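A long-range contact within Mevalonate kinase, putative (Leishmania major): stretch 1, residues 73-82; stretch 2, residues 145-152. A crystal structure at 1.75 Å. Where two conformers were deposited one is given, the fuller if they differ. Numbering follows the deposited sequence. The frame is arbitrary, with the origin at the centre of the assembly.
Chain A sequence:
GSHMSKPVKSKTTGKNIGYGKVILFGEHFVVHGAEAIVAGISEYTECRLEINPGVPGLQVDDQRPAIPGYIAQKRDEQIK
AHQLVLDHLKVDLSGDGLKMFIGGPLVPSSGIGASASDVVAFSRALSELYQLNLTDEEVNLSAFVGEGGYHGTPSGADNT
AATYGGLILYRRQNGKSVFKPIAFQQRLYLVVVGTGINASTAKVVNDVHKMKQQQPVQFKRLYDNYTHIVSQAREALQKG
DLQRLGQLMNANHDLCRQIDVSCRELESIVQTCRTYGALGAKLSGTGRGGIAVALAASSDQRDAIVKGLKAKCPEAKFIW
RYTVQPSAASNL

Stretch 1 (73-82) QKRDEQIKAH
Stretch 2 145-152: VGEGGYHG

Residues 73-82 form part of a longer helix, kinked where the N atoms of Asp76 and Glu77 lack a bond to the turn before. From Gln78 N to Lys74 O (2.8 Å) onward the regular bonds run through His82 N to Gln78 O (2.8 Å). Residues 145-146 are helical, 147-149 keep helical phi/psi without the regular bonds, and Tyr150 turns extended at -92/158, followed by His151 at -56/123. Gly149 N still bonds Gly146 O at 2.8 Å. Two CA pairs set the register: Glu77 to Tyr150 at 4.8 Å and Ala81 to Gly149 at 4.0 Å. The numbering therefore runs in opposite senses across the contact. Together the stretches bury 436 Å².

One hydrogen bond crosses the contact. His151 N donates to Glu77 OE1 at 3.1 Å, with an N-H...acceptor angle of 162°. CB of Glu77 points toward the other stretch, and its chi1 is m (-66°), chi2 t (157°) and chi3 74°. Glu77 OE1 also lies over one face of the His151 ring; the ring has chi1 m (-71°) and chi2 -31°. Glu77 CG sits 3.9 Å from that ring's centroid, 11° off the normal, a CH-pi contact. Glu77 OE2 and His151 NE2 are 3.5 Å apart, but the angle is too poor for a hydrogen bond.

The backbones meet closely at glycine. Gly149 CA lies 3.8 Å from Ala81 N. An ideal CB on Gly149 would clash with Ala81 N at 2.3 Å and Lys80 C at 2.8 Å, so the absent side chain permits this approach. Glu77 O and Gly149 O are 3.3 Å apart; both are acceptors and do not bond. Glu77 O instead accepts from Ala81 N at 2.8 Å. Ala81 CA makes a CA-H...O contact with Gly146 O at 3.3 Å, with an angle of 130° at the hydrogen. Ala81 CB is also 3.3 Å from Gly146 O.

Tyr150 has the largest covered area of any residue, 106 Å², followed by Glu77 with 89 Å². Its CB points sideways, but chi1 m (-72°) and chi2 91° bring the ring end nearer the helix. Glu77 C and Gln78 N lie over one ring face. Glu77 CB is 3.5 Å from Tyr150 CD2. Ala81 CB approaches Tyr150 CE1 obliquely at 3.4 Å, an apolar contact. Tyr150 OH is 3.3 Å from Gln78 CB and is hydrogen-bonded elsewhere in the structure. The CA-to-CB bond of Gln78 points away overall, though CB itself touches Tyr150 OH; chi1 and chi2 are both t, and Gln78 OE1 accepts from Arg75 NH1 at 2.9 Å.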

ATOM      1  N   GLN A  73      12.223   2.195  13.913  0.50 14.00           N
ATOM      2  CA  GLN A  73      12.878   2.907  12.825  0.50 14.37           C
ATOM      3  C   GLN A  73      12.002   3.995  12.154  0.50 14.74           C
ATOM      4  O   GLN A  73      12.532   4.915  11.518  0.50 14.62           O
ATOM      5  CB  GLN A  73      13.423   1.880  11.820  0.50 15.15           C
ATOM      6  CG  GLN A  73      14.840   1.306  12.120  0.50 13.40           C
ATOM      7  CD  GLN A  73      15.151   0.992  13.598  0.50 16.87           C
ATOM      8  OE1 GLN A  73      15.503   1.891  14.377  0.50 16.36           O
ATOM      9  NE2 GLN A  73      15.088  -0.287  13.960  0.50 10.75           N
ATOM     10  N   LYS A  74      10.677   3.897  12.318  1.00 14.96           N
ATOM     11  CA  LYS A  74       9.721   4.854  11.745  1.00 14.36           C
ATOM     12  C   LYS A  74       9.145   5.867  12.737  1.00 13.71           C
ATOM     13  O   LYS A  74       8.443   6.796  12.343  1.00 14.47           O
ATOM     14  CB  LYS A  74       8.572   4.104  11.083  1.00 15.25           C
ATOM     15  CG  LYS A  74       8.983   3.302   9.857  1.00 19.29           C
ATOM     16  CD  LYS A  74       9.411   4.222   8.739  1.00 21.95           C
ATOM     17  CE  LYS A  74       9.718   3.446   7.480  1.00 25.55           C
ATOM     18  NZ  LYS A  74       8.472   3.107   6.739  1.00 30.77           N
ATOM     19  N   ARG A  75       9.458   5.692  14.012  1.00 13.21           N
ATOM     20  CA  ARG A  75       8.857   6.499  15.080  1.00 12.99           C
ATOM     21  C   ARG A  75       9.002   8.017  14.879  1.00 14.09           C
ATOM     22  O   ARG A  75       8.030   8.764  15.066  1.00 13.16           O
ATOM     23  CB  ARG A  75       9.372   6.034  16.450  1.00 12.23           C
ATOM     24  CG  ARG A  75       8.727   6.685  17.681  1.00 15.94           C
ATOM     25  CD  ARG A  75       7.203   6.724  17.713  1.00 15.82           C
ATOM     26  NE  ARG A  75       6.771   7.558  18.833  1.00 15.60           N
ATOM     27  CZ  ARG A  75       5.691   8.328  18.845  1.00 15.04           C
ATOM     28  NH1 ARG A  75       4.858   8.374  17.810  1.00 12.80           N
ATOM     29  NH2 ARG A  75       5.445   9.062  19.906  1.00 15.44           N
ATOM     30  N   ASP A  76      10.196   8.479  14.508  1.00 14.12           N
ATOM     31  CA  ASP A  76      10.419   9.917  14.339  1.00 15.20           C
ATOM     32  C   ASP A  76       9.525  10.465  13.228  1.00 13.72           C
ATOM     33  O   ASP A  76       8.907  11.517  13.407  1.00 13.56           O
ATOM     34  CB  ASP A  76      11.892  10.242  14.100  1.00 17.53           C
ATOM     35  CG  ASP A  76      12.757  10.032  15.354  1.00 20.41           C
ATOM     36  OD1 ASP A  76      12.197   9.912  16.475  1.00 26.68           O
ATOM     37  OD2 ASP A  76      14.007   9.993  15.316  1.00 24.25           O
ATOM     38  N   GLU A  77       9.428   9.730  12.112  1.00 13.08           N
ATOM     39  CA  GLU A  77       8.530  10.089  10.999  1.00 12.95           C
ATOM     40  C   GLU A  77       7.074  10.059  11.422  1.00 13.25           C
ATOM     41  O   GLU A  77       6.285  10.939  11.043  1.00  9.42           O
ATOM     42  CB  GLU A  77       8.724   9.147   9.802  1.00 13.65           C
ATOM     43  CG  GLU A  77      10.074   9.232   9.112  1.00 15.14           C
ATOM     44  CD  GLU A  77      10.400   7.949   8.353  1.00 21.30           C
ATOM     45  OE1 GLU A  77       9.805   7.697   7.271  1.00 22.36           O
ATOM     46  OE2 GLU A  77      11.251   7.184   8.846  1.00 20.78           O
ATOM     47  N   GLN A  78       6.710   9.024  12.185  1.00 11.31           N
ATOM     48  CA  GLN A  78       5.367   8.941  12.739  1.00 11.92           C
ATOM     49  C   GLN A  78       4.984  10.158  13.574  1.00 11.31           C
ATOM     50  O   GLN A  78       3.865  10.657  13.450  1.00 12.08           O
ATOM     51  CB  GLN A  78       5.177   7.685  13.567  1.00 11.10           C
ATOM     52  CG  GLN A  78       3.740   7.462  13.924  1.00 10.43           C
ATOM     53  CD  GLN A  78       3.581   6.282  14.817  1.00 11.26           C
ATOM     54  OE1 GLN A  78       4.125   6.275  15.917  1.00  8.28           O
ATOM     55  NE2 GLN A  78       2.846   5.261  14.347  1.00 12.77           N
ATOM     56  N   ILE A  79       5.900  10.581  14.449  1.00 11.16           N
ATOM     57  CA  ILE A  79       5.724  11.762  15.271  1.00 13.20           C
ATOM     58  C   ILE A  79       5.368  12.974  14.400  1.00 12.24           C
ATOM     59  O   ILE A  79       4.420  13.706  14.680  1.00 14.20           O
ATOM     60  CB  ILE A  79       7.013  12.026  16.095  1.00 12.99           C
ATOM     61  CG1 ILE A  79       7.226  10.900  17.132  1.00 13.14           C
ATOM     62  CG2 ILE A  79       6.967  13.389  16.736  1.00 14.66           C
ATOM     63  CD1 ILE A  79       8.362  11.131  18.109  1.00 13.45           C
ATOM     64  N   LYS A  80       6.135  13.187  13.343  1.00 14.03           N
ATOM     65  CA  LYS A  80       5.868  14.309  12.443  1.00 13.87           C
ATOM     66  C   LYS A  80       4.529  14.126  11.724  1.00 13.87           C
ATOM     67  O   LYS A  80       3.751  15.076  11.605  1.00 12.09           O
ATOM     68  CB  LYS A  80       7.002  14.496  11.437  1.00 14.14           C
ATOM     69  CG  LYS A  80       8.313  15.005  12.046  1.00 15.54           C
ATOM     70  CD  LYS A  80       9.371  15.253  10.960  1.00 16.77           C
ATOM     71  N   ALA A  81       4.272  12.896  11.270  1.00 12.21           N
ATOM     72  CA  ALA A  81       3.048  12.544  10.551  1.00 13.23           C
ATOM     73  C   ALA A  81       1.796  12.845  11.378  1.00 13.16           C
ATOM     74  O   ALA A  81       0.868  13.508  10.913  1.00 14.21           O
ATOM     75  CB  ALA A  81       3.081  11.052  10.162  1.00 12.48           C
ATOM     76  N   HIS A  82       1.779  12.354  12.610  1.00 12.32           N
ATOM     77  CA  HIS A  82       0.636  12.558  13.494  1.00 11.10           C
ATOM     78  C   HIS A  82       0.399  14.039  13.798  1.00 12.69           C
ATOM     79  O   HIS A  82      -0.752  14.490  13.873  1.00 14.03           O
ATOM     80  CB  HIS A  82       0.815  11.780  14.786  1.00 10.85           C
ATOM     81  CG  HIS A  82       0.641  10.308  14.624  1.00 10.42           C
ATOM     82  ND1 HIS A  82       0.989   9.409  15.605  1.00  9.47           N
ATOM     83  CD2 HIS A  82       0.156   9.575  13.592  1.00 10.06           C
ATOM     84  CE1 HIS A  82       0.718   8.185  15.191  1.00 11.68           C
ATOM     85  NE2 HIS A  82       0.210   8.259  13.971  1.00  8.22           N
ATOM     86  N   VAL A 145      -1.826  14.807   3.887  1.00 14.41           N
ATOM     87  CA  VAL A 145      -1.050  15.836   4.575  1.00 15.40           C
ATOM     88  C   VAL A 145      -0.109  15.125   5.550  1.00 15.49           C
ATOM     89  O   VAL A 145       1.080  15.434   5.619  1.00 13.92           O
ATOM     90  CB  VAL A 145      -1.979  16.860   5.298  1.00 15.45           C
ATOM     91  CG1 VAL A 145      -1.245  17.598   6.423  1.00 15.66           C
ATOM     92  CG2 VAL A 145      -2.613  17.828   4.294  1.00 16.36           C
ATOM     93  N   GLY A 146      -0.642  14.133   6.260  1.00 14.20           N
ATOM     94  CA  GLY A 146       0.128  13.473   7.301  1.00 14.52           C
ATOM     95  C   GLY A 146       1.252  12.639   6.739  1.00 16.06           C
ATOM     96  O   GLY A 146       2.319  12.546   7.346  1.00 15.82           O
ATOM     97  N   GLU A 147       0.996  12.017   5.586  1.00 17.29           N
ATOM     98  CA  GLU A 147       2.000  11.246   4.851  1.00 19.30           C
ATOM     99  C   GLU A 147       3.221  12.111   4.527  1.00 19.28           C
ATOM    100  O   GLU A 147       4.304  11.600   4.222  1.00 20.84           O
ATOM    101  CB  GLU A 147       1.393  10.709   3.557  1.00 19.83           C
ATOM    102  CG  GLU A 147       0.653   9.390   3.704  1.00 20.75           C
ATOM    103  CD  GLU A 147       1.609   8.224   3.875  1.00 26.49           C
ATOM    104  OE1 GLU A 147       1.824   7.478   2.887  1.00 26.89           O
ATOM    105  OE2 GLU A 147       2.159   8.066   4.991  1.00 27.88           O
ATOM    106  N   GLY A 148       3.032  13.426   4.585  1.00 21.24           N
ATOM    107  CA  GLY A 148       4.138  14.379   4.452  1.00 21.39           C
ATOM    108  C   GLY A 148       5.183  14.251   5.551  1.00 22.11           C
ATOM    109  O   GLY A 148       6.291  14.747   5.403  1.00 23.59           O
ATOM    110  N   GLY A 149       4.826  13.598   6.661  1.00 21.21           N
ATOM    111  CA  GLY A 149       5.743  13.397   7.789  1.00 22.78           C
ATOM    112  C   GLY A 149       6.668  12.195   7.654  1.00 23.74           C
ATOM    113  O   GLY A 149       7.692  12.104   8.339  1.00 23.67           O
ATOM    114  N   TYR A 150       6.293  11.261   6.786  1.00 25.96           N
ATOM    115  CA  TYR A 150       7.153  10.128   6.429  1.00 27.78           C
ATOM    116  C   TYR A 150       7.995  10.460   5.191  1.00 30.12           C
ATOM    117  O   TYR A 150       7.620  11.337   4.392  1.00 29.57           O
ATOM    118  CB  TYR A 150       6.319   8.872   6.169  1.00 27.20           C
ATOM    119  CG  TYR A 150       5.701   8.239   7.394  1.00 26.87           C
ATOM    120  CD1 TYR A 150       4.425   8.600   7.822  1.00 25.85           C
ATOM    121  CD2 TYR A 150       6.383   7.255   8.114  1.00 25.95           C
ATOM    122  CE1 TYR A 150       3.850   8.003   8.953  1.00 24.12           C
ATOM    123  CE2 TYR A 150       5.815   6.660   9.250  1.00 26.49           C
ATOM    124  CZ  TYR A 150       4.551   7.046   9.662  1.00 23.36           C
ATOM    125  OH  TYR A 150       3.969   6.446  10.768  1.00 26.65           O
ATOM    126  N   HIS A 151       9.106   9.741   5.024  1.00 32.21           N
ATOM    127  CA  HIS A 151      10.140  10.069   4.024  1.00 35.28           C
ATOM    128  C   HIS A 151       9.656  10.180   2.571  1.00 36.56           C
ATOM    129  O   HIS A 151       9.096   9.225   2.018  1.00 37.47           O
ATOM    130  CB  HIS A 151      11.337   9.113   4.136  1.00 34.84           C
ATOM    131  CG  HIS A 151      12.164   9.325   5.367  1.00 36.60           C
ATOM    132  ND1 HIS A 151      12.307  10.559   5.966  1.00 37.39           N
ATOM    133  CD2 HIS A 151      12.912   8.464   6.097  1.00 37.27           C
ATOM    134  CE1 HIS A 151      13.095  10.447   7.020  1.00 38.01           C
ATOM    135  NE2 HIS A 151      13.477   9.186   7.122  1.00 39.47           N
ATOM    136  N   GLY A 152       9.916  11.347   1.969  1.00 37.87           N
ATOM    137  CA  GLY A 152       9.274  11.792   0.722  1.00 39.33           C
ATOM    138  C   GLY A 152       9.413  10.891  -0.496  1.00 39.70           C
ATOM    139  O   GLY A 152      10.450  10.243  -0.667  1.00 40.80           O
TER